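Local coordinates for cyanate lyase C-terminal domain-containing protein (Tetranychus urticae, PDB 5UK3) that probably catalyses the bicarbonate-dependent breakdown of cyanate to ammonia and carbon dioxide, as expected of a cyanase, and forms an assembly of ten chains, at residues D122-A127 with K149-Y154; N45-T50 with C130-T135; Q56-I61 with S83-G88; Q40-N45 with I61-R66; N22-A27 with D69-S74. One frame throughout, in Å; residues are numbered along the deposited sequence.

Contact 1. Residues D122-A127 with K149-Y154; sequences DGIMSA and KFLPYY
Four backbone hydrogen bonds tie Asp122-Ala127 to Lys149-Tyr154 as the antiparallel ends of the hairpin formed by strands 123-136 and 141-152. Ile124 and Leu151 are a hydrogen-bonded pair: Ile124 N reaches Leu151 O at 3.1 Å, and Leu151 N reaches Ile124 O at 2.9 Å. Ser126 N to Lys149 O (2.8 Å, 174° at the hydrogen) continues the ladder, and Tyr153 N to Asp122 O carries it just past the strand ends. Gly123 with Pro152 and Met125 with Phe150 are the non-hydrogen-bonded pairs between.

Apolar packing differs on the two faces. On the face of Ile124 and Leu151, CG1 of Ile124 rests 4.1 Å from CB of Leu151. On the face of Met125 and Phe150, CG of Phe150 stands anti to its backbone N (chi1 177°); the ring beyond it comes near the neighbouring strand, CE1 lying 3.6 Å from CA of Gly123. With no side chain on Gly123, the ring and Leu151 O both lie close to its CA.

The carboxylate of Asp122 lies against the ring of Tyr153: OD1 is 3.4 Å from CD2, with carboxylate and ring planes 29° apart. The same carboxylate forms a salt bridge through OD2 with Arg87 of a second subunit, and that arginine also makes a cation-pi contact with Tyr153. The hairpin end is thus joined by backbone bonds, while its charged corner serves the subunit interface, where the arginine probably offsets the negative charge of Asp122.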
# COMPACT_ATOMS: atom_id res chain seq x y z
N ASP I 122 1.88 4.00 -32.21
CA ASP I 122 1.29 3.48 -31.04
C ASP I 122 1.89 2.12 -30.71
O ASP I 122 1.52 1.09 -31.27
CB ASP I 122 -0.19 3.33 -31.24
CG ASP I 122 -0.88 2.77 -30.03
OD1 ASP I 122 -0.33 2.86 -28.89
OD2 ASP I 122 -2.04 2.27 -30.19
N GLY I 123 2.80 2.13 -29.77
CA GLY I 123 3.40 0.90 -29.29
C GLY I 123 4.19 1.14 -28.02
O GLY I 123 3.92 2.09 -27.27
N ILE I 124 5.17 0.28 -27.81
CA ILE I 124 6.08 0.35 -26.71
C ILE I 124 7.49 -0.04 -27.11
O ILE I 124 7.70 -0.61 -28.16
CB ILE I 124 5.68 -0.66 -25.64
CG1 ILE I 124 5.75 -2.06 -26.20
CG2 ILE I 124 4.30 -0.33 -25.13
CD1 ILE I 124 5.90 -3.05 -25.13
N MET I 125 8.43 0.25 -26.23
CA MET I 125 9.78 -0.22 -26.38
C MET I 125 9.96 -1.40 -25.46
O MET I 125 9.70 -1.27 -24.27
CB MET I 125 10.76 0.87 -25.98
CG MET I 125 12.20 0.44 -26.22
SD MET I 125 13.39 1.39 -25.28
CE MET I 125 13.36 0.36 -23.79
N SER I 126 10.39 -2.54 -26.02
CA SER I 126 10.50 -3.77 -25.30
C SER I 126 11.62 -3.71 -24.28
O SER I 126 12.66 -3.11 -24.53
CB SER I 126 10.77 -4.92 -26.25
OG SER I 126 10.52 -6.18 -25.61
N ALA I 127 11.39 -4.36 -23.12
CA ALA I 127 12.43 -4.57 -22.06
C ALA I 127 13.05 -5.97 -22.16
O ALA I 127 13.99 -6.29 -21.45
CB ALA I 127 11.83 -4.37 -20.68
N LYS I 149 13.63 -2.95 -29.04
CA LYS I 149 12.74 -3.14 -30.14
C LYS I 149 11.46 -2.35 -29.86
O LYS I 149 10.93 -2.40 -28.76
CB LYS I 149 12.40 -4.63 -30.34
CG LYS I 149 11.38 -4.88 -31.44
CD LYS I 149 11.42 -6.30 -31.99
CE LYS I 149 11.24 -6.29 -33.52
NZ LYS I 149 11.34 -7.68 -34.09
N PHE I 150 10.95 -1.70 -30.89
CA PHE I 150 9.65 -1.12 -30.85
C PHE I 150 8.64 -2.18 -31.27
O PHE I 150 8.78 -2.78 -32.33
CB PHE I 150 9.58 0.06 -31.82
CG PHE I 150 8.23 0.69 -31.90
CD1 PHE I 150 7.75 1.43 -30.82
CD2 PHE I 150 7.43 0.48 -33.01
CE1 PHE I 150 6.50 1.96 -30.83
CE2 PHE I 150 6.18 1.01 -33.04
CZ PHE I 150 5.71 1.76 -31.96
N LEU I 151 7.60 -2.39 -30.45
CA LEU I 151 6.52 -3.31 -30.77
C LEU I 151 5.26 -2.51 -30.92
O LEU I 151 4.79 -1.92 -29.96
CB LEU I 151 6.25 -4.28 -29.64
CG LEU I 151 7.30 -5.27 -29.25
CD1 LEU I 151 6.96 -6.10 -28.00
CD2 LEU I 151 7.65 -6.18 -30.42
N PRO I 152 4.67 -2.52 -32.11
CA PRO I 152 3.41 -1.81 -32.22
C PRO I 152 2.25 -2.62 -31.65
O PRO I 152 2.28 -3.85 -31.71
CB PRO I 152 3.27 -1.63 -33.72
CG PRO I 152 3.99 -2.77 -34.31
CD PRO I 152 5.09 -3.15 -33.37
N TYR I 153 1.25 -1.94 -31.11
CA TYR I 153 0.03 -2.59 -30.67
C TYR I 153 -0.71 -3.25 -31.83
O TYR I 153 -0.72 -2.74 -32.96
CB TYR I 153 -0.92 -1.59 -30.03
CG TYR I 153 -0.72 -1.43 -28.57
CD1 TYR I 153 -1.32 -2.32 -27.69
CD2 TYR I 153 0.04 -0.40 -28.07
CE1 TYR I 153 -1.15 -2.19 -26.32
CE2 TYR I 153 0.25 -0.28 -26.71
CZ TYR I 153 -0.37 -1.16 -25.85
OH TYR I 153 -0.20 -1.02 -24.52
N TYR I 154 -1.37 -4.36 -31.52
CA TYR I 154 -2.25 -5.08 -32.45
C TYR I 154 -3.35 -4.12 -32.91
O TYR I 154 -3.90 -3.35 -32.10
CB TYR I 154 -2.81 -6.31 -31.74
CG TYR I 154 -3.88 -7.04 -32.47
CD1 TYR I 154 -3.64 -7.59 -33.69
CD2 TYR I 154 -5.14 -7.22 -31.90
CE1 TYR I 154 -4.64 -8.29 -34.36
CE2 TYR I 154 -6.14 -7.91 -32.56
CZ TYR I 154 -5.88 -8.43 -33.79
OH TYR I 154 -6.86 -9.11 -34.45

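Contact 2. Residues N45-T50 with C130-T135; sequences NKVWLT and CKIDVT
Helix 46-53 belongs to the N-terminal helical domain, of the helix-turn-helix clan, and here its first turn docks across strand 123-136 of the C-terminal cyanase domain. The axes of segments 46-50 and 130-135 run 103° apart and approach to 7.5 Å, so the helix start meets the strand crosswise. Val47 supplies the apolar part of the join. Its CG1, anti to the backbone N (chi1 170°), packs on CB of Ile132 at 3.7 Å; its other branch, CG2, meets CG1 of Val134 at 3.9 Å, the two valines crossing at about a right angle. One forked side chain therefore spans two residues whose side chains also pack against strand 141-152.

The polar part is Lys46, whose chain bends at chi2 and chi3; its NZ donates to Val134 O at 2.9 Å, tilted 23° from the carbonyl plane. NZ has a second partner, Glu119 of a third subunit, in a salt bridge. An alanine at Lys46 would probably leave Val134 O without this donor and that glutamate without its mate.

Asn45, at the N-cap position, lies beside Ile132. Within the helix turn, Lys46 O accepts two hydrogen bonds that arrive from opposite faces of its plane, one from Thr50 N at 3.0 Å and one from Thr50 OG1 at 2.8 Å.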
# COMPACT_ATOMS: atom_id res chain seq x y z
N ASN I 45 27.85 -8.57 -24.58
CA ASN I 45 27.42 -7.31 -24.02
C ASN I 45 27.75 -7.26 -22.52
O ASN I 45 27.39 -8.15 -21.78
CB ASN I 45 25.89 -7.13 -24.18
CG ASN I 45 25.40 -5.79 -23.71
OD1 ASN I 45 26.02 -4.73 -23.98
ND2 ASN I 45 24.34 -5.78 -22.98
N LYS I 46 28.40 -6.19 -22.09
CA LYS I 46 28.82 -6.03 -20.70
C LYS I 46 27.68 -6.12 -19.68
O LYS I 46 27.82 -6.82 -18.68
CB LYS I 46 29.55 -4.69 -20.53
CG LYS I 46 30.34 -4.58 -19.25
CD LYS I 46 30.28 -3.20 -18.67
CE LYS I 46 30.93 -2.17 -19.55
NZ LYS I 46 30.73 -0.84 -18.95
N VAL I 47 26.59 -5.39 -19.92
CA VAL I 47 25.50 -5.30 -18.97
C VAL I 47 24.78 -6.62 -18.91
O VAL I 47 24.38 -7.06 -17.83
CB VAL I 47 24.51 -4.19 -19.33
CG1 VAL I 47 23.25 -4.24 -18.49
CG2 VAL I 47 25.15 -2.82 -19.15
N TRP I 48 24.61 -7.27 -20.06
CA TRP I 48 23.90 -8.57 -20.09
C TRP I 48 24.70 -9.60 -19.27
O TRP I 48 24.12 -10.32 -18.45
CB TRP I 48 23.74 -9.08 -21.50
CG TRP I 48 23.25 -10.44 -21.61
CD1 TRP I 48 21.96 -10.81 -21.58
CD2 TRP I 48 24.01 -11.63 -21.82
NE1 TRP I 48 21.86 -12.17 -21.73
CE2 TRP I 48 23.10 -12.69 -21.90
CE3 TRP I 48 25.36 -11.89 -21.96
CZ2 TRP I 48 23.50 -14.01 -22.09
CZ3 TRP I 48 25.76 -13.17 -22.15
CH2 TRP I 48 24.84 -14.24 -22.20
N LEU I 49 26.01 -9.67 -19.52
CA LEU I 49 26.86 -10.62 -18.84
C LEU I 49 26.78 -10.36 -17.34
O LEU I 49 26.63 -11.30 -16.55
CB LEU I 49 28.29 -10.47 -19.31
CG LEU I 49 29.35 -11.29 -18.60
CD1 LEU I 49 29.13 -12.78 -18.86
CD2 LEU I 49 30.78 -10.85 -18.99
N THR I 50 26.86 -9.09 -16.96
CA THR I 50 26.76 -8.74 -15.57
C THR I 50 25.45 -9.34 -15.01
O THR I 50 25.46 -9.91 -13.93
CB THR I 50 26.86 -7.23 -15.38
OG1 THR I 50 28.10 -6.75 -15.94
CG2 THR I 50 26.83 -6.85 -13.91
N CYS I 130 16.40 -6.03 -25.73
CA CYS I 130 16.91 -4.75 -25.28
C CYS I 130 18.40 -4.83 -24.95
O CYS I 130 18.80 -5.73 -24.20
CB CYS I 130 16.12 -4.36 -24.04
SG CYS I 130 16.17 -2.60 -23.70
N LYS I 131 19.21 -3.93 -25.48
CA LYS I 131 20.64 -3.90 -25.22
C LYS I 131 20.99 -2.66 -24.44
O LYS I 131 20.99 -1.56 -24.99
CB LYS I 131 21.46 -3.87 -26.51
CG LYS I 131 21.24 -5.03 -27.43
CD LYS I 131 21.89 -4.83 -28.79
CE LYS I 131 21.45 -5.92 -29.79
NZ LYS I 131 20.68 -5.41 -30.97
N ILE I 132 21.35 -2.83 -23.18
CA ILE I 132 21.84 -1.73 -22.38
C ILE I 132 23.34 -1.64 -22.59
O ILE I 132 24.00 -2.62 -22.83
CB ILE I 132 21.62 -1.93 -20.87
CG1 ILE I 132 20.25 -2.54 -20.52
CG2 ILE I 132 21.81 -0.62 -20.11
CD1 ILE I 132 19.12 -1.76 -21.06
N ASP I 133 23.85 -0.43 -22.50
CA ASP I 133 25.27 -0.17 -22.52
C ASP I 133 25.55 0.96 -21.56
O ASP I 133 24.72 1.86 -21.42
CB ASP I 133 25.63 0.25 -23.93
CG ASP I 133 27.09 0.53 -24.09
OD1 ASP I 133 27.88 -0.45 -23.94
OD2 ASP I 133 27.45 1.71 -24.37
N VAL I 134 26.66 0.92 -20.83
CA VAL I 134 26.93 1.96 -19.82
C VAL I 134 28.38 2.26 -19.76
O VAL I 134 29.18 1.39 -19.84
CB VAL I 134 26.35 1.61 -18.44
CG1 VAL I 134 26.96 0.39 -17.85
CG2 VAL I 134 26.53 2.77 -17.47
N THR I 135 28.70 3.53 -19.72
CA THR I 135 30.01 4.04 -20.16
C THR I 135 30.37 5.29 -19.37
O THR I 135 29.51 6.13 -19.13
CB THR I 135 29.99 4.47 -21.66
OG1 THR I 135 29.43 3.42 -22.46
CG2 THR I 135 31.38 4.75 -22.17

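Contact 3. Residues Q56-I61 with S83-G88; sequences QNCCDI and SIPLRG
Gln56 OE1 accepts the shortest hydrogen bond of this contact, from Gly88 N at 2.9 Å; the bond is nearly straight, 170° at the hydrogen, and lies in the amide plane on a lone pair. The glutamine bends at chi2 (-65°), which turns CD back towards segment 83-88 although CB points away. Arg87 also reaches Gln56, at its carbonyl. Its chain is extended to NE, which makes a weak hydrogen bond to Gln56 O at 3.0 Å. Asn57 OD1 lies at the edge of the guanidinium, 3.4 Å from NE in another weak bond, with amide and guanidinium planes 70° apart; ND2 of the same amide is hydrogen-bonded to Ser51 OG.

At the other end carbons meet backbone polar atoms: CG of Pro85 touches Asn57 N at 3.7 Å, and CB of Cys58 lies 3.3 Å from Ser83 O. Asp122 and Tyr153 of a second subunit give Arg87 a salt bridge and a cation-pi contact. An alanine at Arg87 would probably leave that aspartate without its mate and Gln56 O without its weak donor. Two loops of the N-terminal domain thus present an arginine, held weakly at NE, to a neighbouring subunit that probably balances its charge.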
# COMPACT_ATOMS: atom_id res chain seq x y z
N GLN I 56 19.88 -12.57 -12.96
CA GLN I 56 18.69 -11.97 -13.57
C GLN I 56 18.58 -12.31 -15.04
O GLN I 56 17.71 -11.83 -15.72
CB GLN I 56 18.75 -10.48 -13.40
CG GLN I 56 18.58 -10.05 -11.96
CD GLN I 56 17.20 -10.38 -11.43
OE1 GLN I 56 16.17 -10.09 -12.07
NE2 GLN I 56 17.16 -10.94 -10.26
N ASN I 57 19.47 -13.17 -15.51
CA ASN I 57 19.49 -13.63 -16.89
C ASN I 57 20.30 -14.93 -16.96
O ASN I 57 20.99 -15.27 -16.00
CB ASN I 57 20.11 -12.57 -17.79
CG ASN I 57 19.09 -11.82 -18.63
OD1 ASN I 57 18.10 -12.40 -19.08
ND2 ASN I 57 19.30 -10.53 -18.82
N CYS I 58 20.22 -15.66 -18.07
CA CYS I 58 20.94 -16.92 -18.19
C CYS I 58 21.63 -17.01 -19.54
O CYS I 58 21.32 -16.24 -20.44
CB CYS I 58 19.97 -18.09 -17.99
SG CYS I 58 18.73 -18.24 -19.28
N CYS I 59 22.56 -17.96 -19.68
CA CYS I 59 23.28 -18.20 -20.95
C CYS I 59 23.21 -19.65 -21.33
O CYS I 59 22.71 -20.45 -20.57
CB CYS I 59 24.74 -17.74 -20.82
SG CYS I 59 25.61 -18.54 -19.47
N ASP I 60 23.70 -19.98 -22.52
CA ASP I 60 23.87 -21.38 -22.95
C ASP I 60 25.08 -22.03 -22.24
O ASP I 60 25.90 -21.34 -21.63
CB ASP I 60 23.94 -21.51 -24.48
CG ASP I 60 25.12 -20.76 -25.12
OD1 ASP I 60 26.19 -20.58 -24.50
OD2 ASP I 60 24.97 -20.29 -26.28
N ILE I 61 25.18 -23.35 -22.34
CA ILE I 61 26.16 -24.12 -21.54
C ILE I 61 27.59 -23.83 -21.98
O ILE I 61 28.48 -23.76 -21.14
CB ILE I 61 25.96 -25.66 -21.54
CG1 ILE I 61 24.46 -26.04 -21.40
CG2 ILE I 61 26.73 -26.26 -20.36
CD1 ILE I 61 24.12 -27.54 -21.43
N SER I 83 20.23 -22.00 -15.81
CA SER I 83 18.84 -22.08 -15.35
C SER I 83 18.14 -20.78 -15.64
O SER I 83 18.71 -19.71 -15.39
CB SER I 83 18.79 -22.33 -13.87
OG SER I 83 19.38 -23.57 -13.56
N ILE I 84 16.91 -20.86 -16.11
CA ILE I 84 16.13 -19.67 -16.33
C ILE I 84 15.80 -19.17 -14.94
O ILE I 84 15.42 -19.96 -14.08
CB ILE I 84 14.83 -19.96 -17.06
CG1 ILE I 84 15.12 -20.60 -18.41
CG2 ILE I 84 14.05 -18.67 -17.25
CD1 ILE I 84 13.88 -20.90 -19.22
N PRO I 85 15.94 -17.88 -14.69
CA PRO I 85 15.69 -17.36 -13.34
C PRO I 85 14.33 -16.70 -13.13
O PRO I 85 13.71 -16.26 -14.09
CB PRO I 85 16.80 -16.32 -13.17
CG PRO I 85 17.21 -15.93 -14.55
CD PRO I 85 16.63 -16.90 -15.54
N LEU I 86 13.88 -16.65 -11.88
CA LEU I 86 12.62 -15.99 -11.57
C LEU I 86 13.08 -14.56 -11.38
O LEU I 86 13.55 -14.17 -10.31
CB LEU I 86 12.02 -16.53 -10.29
N ARG I 87 12.94 -13.78 -12.44
CA ARG I 87 13.39 -12.41 -12.50
C ARG I 87 12.61 -11.28 -11.87
O ARG I 87 11.43 -11.38 -11.57
CB ARG I 87 13.55 -12.00 -13.96
CG ARG I 87 14.43 -12.87 -14.83
CD ARG I 87 14.60 -12.22 -16.19
NE ARG I 87 15.39 -13.02 -17.12
CZ ARG I 87 14.91 -14.05 -17.79
NH1 ARG I 87 15.68 -14.72 -18.63
NH2 ARG I 87 13.65 -14.43 -17.61
N GLY I 88 13.34 -10.18 -11.70
CA GLY I 88 12.83 -8.86 -11.34
C GLY I 88 12.29 -8.72 -9.93
O GLY I 88 11.37 -7.93 -9.70

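Contact 4. Residues Q40-N45 with I61-R66; sequences QLLSVN and IQLAHR
Leu42 and Arg66 form the close-packed part of this contact, where the end of helix 35-42 meets the early turns of helix 61-70. CG of Leu42 stands anti to its carbonyl carbon (chi1 -63°), and from there CD2 reaches the arginine at two levels. It lies 3.7 Å from CB, at the root of the side chain, and again 3.7 Å from NE, farther out. The two side chains slide past each other in opposite directions, and one methyl touches both CB and NE. The bend of Arg66 at chi3 (93°), about the CG-CD bond, turns NE off the line of the chain; CD2 of Leu42 lies 3.6 Å above the guanidinium plane, offset towards the rim.

A thinner apolar contact continues beside it. CD1 of Leu63 stands 4.2 Å from CG1 of Val44 and 4.4 Å from CD2 of Leu42, which gives one leucine branch two distant neighbours. Behind these residues, Leu42 packs on Ile67 and Leu63 on Trp48, linking the contact to the interior of the helical domain.

The solvent side is different in kind. Leu41 and Arg66 are both exposed, and NH1 of Arg66 lies 3.1 Å from Leu41 O, but the angle is too poor for a hydrogen bond. No hydrogen bond crosses between the two segments. The contact therefore rests mainly on van der Waals packing: a leucine methyl against the aliphatic root and the flat face of an arginine, whose charge is carried at the protein surface.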
# COMPACT_ATOMS: atom_id res chain seq x y z
N GLN I 40 34.78 -8.27 -22.75
CA GLN I 40 35.62 -8.22 -23.91
C GLN I 40 36.26 -9.55 -24.19
O GLN I 40 36.44 -9.90 -25.34
CB GLN I 40 36.64 -7.15 -23.73
CG GLN I 40 37.27 -6.58 -24.97
CD GLN I 40 37.77 -5.17 -24.66
OE1 GLN I 40 37.50 -4.59 -23.55
NE2 GLN I 40 38.54 -4.60 -25.59
N LEU I 41 36.65 -10.28 -23.15
CA LEU I 41 37.26 -11.58 -23.35
C LEU I 41 36.27 -12.57 -23.94
O LEU I 41 36.62 -13.38 -24.79
CB LEU I 41 37.83 -12.12 -22.05
CG LEU I 41 38.99 -11.31 -21.49
CD1 LEU I 41 39.39 -11.85 -20.13
CD2 LEU I 41 40.17 -11.36 -22.45
N LEU I 42 35.04 -12.50 -23.47
CA LEU I 42 33.99 -13.39 -23.92
C LEU I 42 33.20 -12.95 -25.15
O LEU I 42 32.38 -13.71 -25.65
CB LEU I 42 33.02 -13.63 -22.76
CG LEU I 42 33.69 -14.34 -21.55
CD1 LEU I 42 32.91 -14.18 -20.27
CD2 LEU I 42 33.85 -15.81 -21.82
N SER I 43 33.45 -11.72 -25.64
CA SER I 43 32.75 -11.14 -26.82
C SER I 43 31.24 -11.05 -26.65
O SER I 43 30.49 -11.51 -27.50
CB SER I 43 33.11 -11.90 -28.09
OG SER I 43 34.48 -11.69 -28.43
N VAL I 44 30.80 -10.49 -25.52
CA VAL I 44 29.38 -10.34 -25.19
C VAL I 44 29.12 -8.96 -24.58
O VAL I 44 30.04 -8.28 -24.13
CB VAL I 44 28.88 -11.40 -24.20
CG1 VAL I 44 28.99 -12.79 -24.79
CG2 VAL I 44 29.63 -11.33 -22.86
N ASN I 45 27.85 -8.57 -24.58
CA ASN I 45 27.42 -7.31 -24.02
C ASN I 45 27.75 -7.26 -22.52
O ASN I 45 27.39 -8.15 -21.78
CB ASN I 45 25.89 -7.13 -24.18
CG ASN I 45 25.40 -5.79 -23.71
OD1 ASN I 45 26.02 -4.73 -23.98
ND2 ASN I 45 24.34 -5.78 -22.98
N ILE I 61 25.18 -23.35 -22.34
CA ILE I 61 26.16 -24.12 -21.54
C ILE I 61 27.59 -23.83 -21.98
O ILE I 61 28.48 -23.76 -21.14
CB ILE I 61 25.96 -25.66 -21.54
CG1 ILE I 61 24.46 -26.04 -21.40
CG2 ILE I 61 26.73 -26.26 -20.36
CD1 ILE I 61 24.12 -27.54 -21.43
N GLN I 62 27.81 -23.65 -23.28
CA GLN I 62 29.15 -23.36 -23.77
C GLN I 62 29.69 -22.01 -23.25
O GLN I 62 30.84 -21.93 -22.82
CB GLN I 62 29.23 -23.54 -25.26
CG GLN I 62 28.90 -22.31 -26.11
CD GLN I 62 29.04 -22.60 -27.61
OE1 GLN I 62 29.84 -23.45 -28.01
NE2 GLN I 62 28.24 -21.90 -28.43
N LEU I 63 28.87 -20.96 -23.20
CA LEU I 63 29.31 -19.74 -22.56
C LEU I 63 29.50 -19.93 -21.07
O LEU I 63 30.42 -19.37 -20.45
CB LEU I 63 28.34 -18.58 -22.81
CG LEU I 63 28.91 -17.19 -22.45
CD1 LEU I 63 29.87 -16.74 -23.50
CD2 LEU I 63 27.81 -16.17 -22.26
N ALA I 64 28.60 -20.66 -20.44
CA ALA I 64 28.71 -20.93 -19.01
C ALA I 64 30.07 -21.53 -18.66
O ALA I 64 30.68 -21.11 -17.67
CB ALA I 64 27.57 -21.81 -18.54
N HIS I 65 30.51 -22.53 -19.44
CA HIS I 65 31.83 -23.16 -19.19
C HIS I 65 32.95 -22.12 -19.31
O HIS I 65 33.81 -22.02 -18.46
CB HIS I 65 32.13 -24.33 -20.13
CG HIS I 65 31.40 -25.59 -19.81
ND1 HIS I 65 31.37 -26.14 -18.55
CD2 HIS I 65 30.73 -26.46 -20.62
CE1 HIS I 65 30.67 -27.26 -18.57
NE2 HIS I 65 30.27 -27.48 -19.81
N ARG I 66 32.87 -21.32 -20.33
CA ARG I 66 33.84 -20.24 -20.53
C ARG I 66 33.87 -19.19 -19.43
O ARG I 66 34.94 -18.72 -19.06
CB ARG I 66 33.58 -19.54 -21.87
CG ARG I 66 34.38 -20.09 -22.99
CD ARG I 66 34.21 -19.26 -24.15
NE ARG I 66 35.19 -18.22 -24.30
CZ ARG I 66 35.11 -17.31 -25.24
NH1 ARG I 66 36.03 -16.36 -25.31
NH2 ARG I 66 34.13 -17.36 -26.16

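Contact 5. Residues N22-A27 with D69-S74; sequences NQFIKA and DTLGIS
Phe24 of helix 23-31 packs on the loop that follows helix 61-70, within the N-terminal helical domain, which belongs to the helix-turn-helix clan. Its CB already touches the loop, 4.2 Å from CD1 of Leu71. CG stands anti to the carbonyl carbon (chi1 -60°), and the ring beyond it lies by Leu71 and Ile73. At the next step CD1 meets two methyls: CD1 of Leu71 at 4.1 Å, lying at the ring edge near its plane, and CD1 of Ile73. Farther out, CE1 also lies against CD1 of Ile73. The phenylalanine crosses both aliphatic side chains at about a right angle, and the CD1-CE1 side of its ring meets both. Phe24 also touches Tyr77, Glu80 and Leu81 of the same chain, which places the ring between helix 23-31 and the region of helix 78-82.

One turn later, Ala27 adds a smaller contact through its single methyl. No hydrogen bond crosses between the segments, so the helix is held to the loop here by apolar contacts. Leu71, the first residue to leave helical torsions, meets the alanine through CB, with 4.1 Å between the two CB atoms. A closer neighbour of Ala27 CB is CG2 of Ile73, at 3.8 Å.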
# COMPACT_ATOMS: atom_id res chain seq x y z
N ASN I 22 26.72 -14.42 -6.85
CA ASN I 22 27.50 -14.08 -5.60
C ASN I 22 28.71 -15.00 -5.29
O ASN I 22 29.74 -14.49 -4.84
CB ASN I 22 26.60 -13.96 -4.35
CG ASN I 22 27.11 -12.90 -3.34
OD1 ASN I 22 27.33 -11.74 -3.68
ND2 ASN I 22 27.29 -13.32 -2.08
N GLN I 23 28.59 -16.31 -5.52
CA GLN I 23 29.80 -17.16 -5.66
C GLN I 23 30.64 -16.72 -6.88
O GLN I 23 31.87 -16.81 -6.87
CB GLN I 23 29.49 -18.66 -5.81
N PHE I 24 29.95 -16.25 -7.93
CA PHE I 24 30.59 -15.76 -9.14
C PHE I 24 31.20 -14.37 -8.93
O PHE I 24 32.35 -14.13 -9.33
CB PHE I 24 29.60 -15.73 -10.28
CG PHE I 24 29.03 -17.06 -10.61
CD1 PHE I 24 29.71 -17.94 -11.42
CD2 PHE I 24 27.81 -17.46 -10.09
CE1 PHE I 24 29.20 -19.19 -11.70
CE2 PHE I 24 27.28 -18.71 -10.36
CZ PHE I 24 27.99 -19.59 -11.17
N ILE I 25 30.45 -13.48 -8.30
CA ILE I 25 31.00 -12.17 -7.94
C ILE I 25 32.24 -12.28 -7.04
O ILE I 25 33.24 -11.60 -7.31
CB ILE I 25 29.97 -11.22 -7.28
CG1 ILE I 25 28.82 -10.88 -8.24
CG2 ILE I 25 30.67 -9.92 -6.85
CD1 ILE I 25 27.63 -10.20 -7.58
N LYS I 26 32.18 -13.11 -6.01
CA LYS I 26 33.33 -13.28 -5.10
C LYS I 26 34.55 -13.72 -5.90
O LYS I 26 35.67 -13.22 -5.66
CB LYS I 26 33.03 -14.31 -3.98
N ALA I 27 34.33 -14.66 -6.81
CA ALA I 27 35.40 -15.19 -7.68
C ALA I 27 35.99 -14.12 -8.57
O ALA I 27 37.21 -14.08 -8.75
CB ALA I 27 34.87 -16.35 -8.51
N ASP I 69 35.83 -20.69 -16.52
CA ASP I 69 37.27 -20.63 -16.70
C ASP I 69 37.85 -19.27 -16.51
O ASP I 69 38.99 -19.14 -16.10
CB ASP I 69 37.50 -20.97 -18.19
CG ASP I 69 37.50 -22.45 -18.50
OD1 ASP I 69 37.22 -23.22 -17.54
OD2 ASP I 69 37.69 -22.82 -19.72
N THR I 70 37.11 -18.28 -16.97
CA THR I 70 37.54 -16.91 -16.88
C THR I 70 37.69 -16.51 -15.41
O THR I 70 38.70 -15.89 -15.04
CB THR I 70 36.53 -16.02 -17.57
OG1 THR I 70 36.39 -16.44 -18.93
CG2 THR I 70 36.98 -14.56 -17.53
N LEU I 71 36.73 -16.92 -14.61
CA LEU I 71 36.81 -16.84 -13.16
C LEU I 71 37.60 -18.04 -12.63
O LEU I 71 38.03 -18.95 -13.39
CB LEU I 71 35.42 -16.85 -12.58
CG LEU I 71 34.47 -15.75 -13.11
CD1 LEU I 71 33.03 -15.97 -12.68
CD2 LEU I 71 34.92 -14.37 -12.66
N GLY I 72 37.87 -18.06 -11.35
CA GLY I 72 38.62 -19.22 -10.78
C GLY I 72 37.92 -20.56 -10.86
O GLY I 72 38.58 -21.58 -10.78
N ILE I 73 36.61 -20.55 -11.04
CA ILE I 73 35.74 -21.63 -10.56
C ILE I 73 35.58 -22.87 -11.44
O ILE I 73 35.97 -22.88 -12.60
CB ILE I 73 34.31 -21.12 -10.24
CG1 ILE I 73 33.66 -20.55 -11.46
CG2 ILE I 73 34.33 -20.07 -9.14
CD1 ILE I 73 32.22 -20.25 -11.23
N SER I 74 35.07 -23.92 -10.82
CA SER I 74 34.88 -25.20 -11.47
C SER I 74 33.75 -25.22 -12.48
O SER I 74 32.76 -24.52 -12.33
CB SER I 74 34.66 -26.29 -10.42
OG SER I 74 34.60 -27.56 -11.02

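How the contacts relate
Contacts 3, 4 and 5 lie in the N-terminal helical domain and contact 1 in the C-terminal hairpin; contact 2 joins the two domains. Contacts 1 and 2 share strand 123-136, centres 21 Å apart, and meet at Met125 and Cys130. Contacts 4 and 5 both use helix 61-70, their centres 13 Å apart. Along the chain, contact 4 falls between the two segments of contact 5, and contact 3 between those of contact 2, whereas contact 1 opens after contacts 3, 4 and 5 have closed. Trp48 of contact 2 packs on residues of contacts 3 and 4, linking the interdomain join to the helical domain. Contacts 1, 2 and 3 touch the third subunit, so fold and assembly share residues.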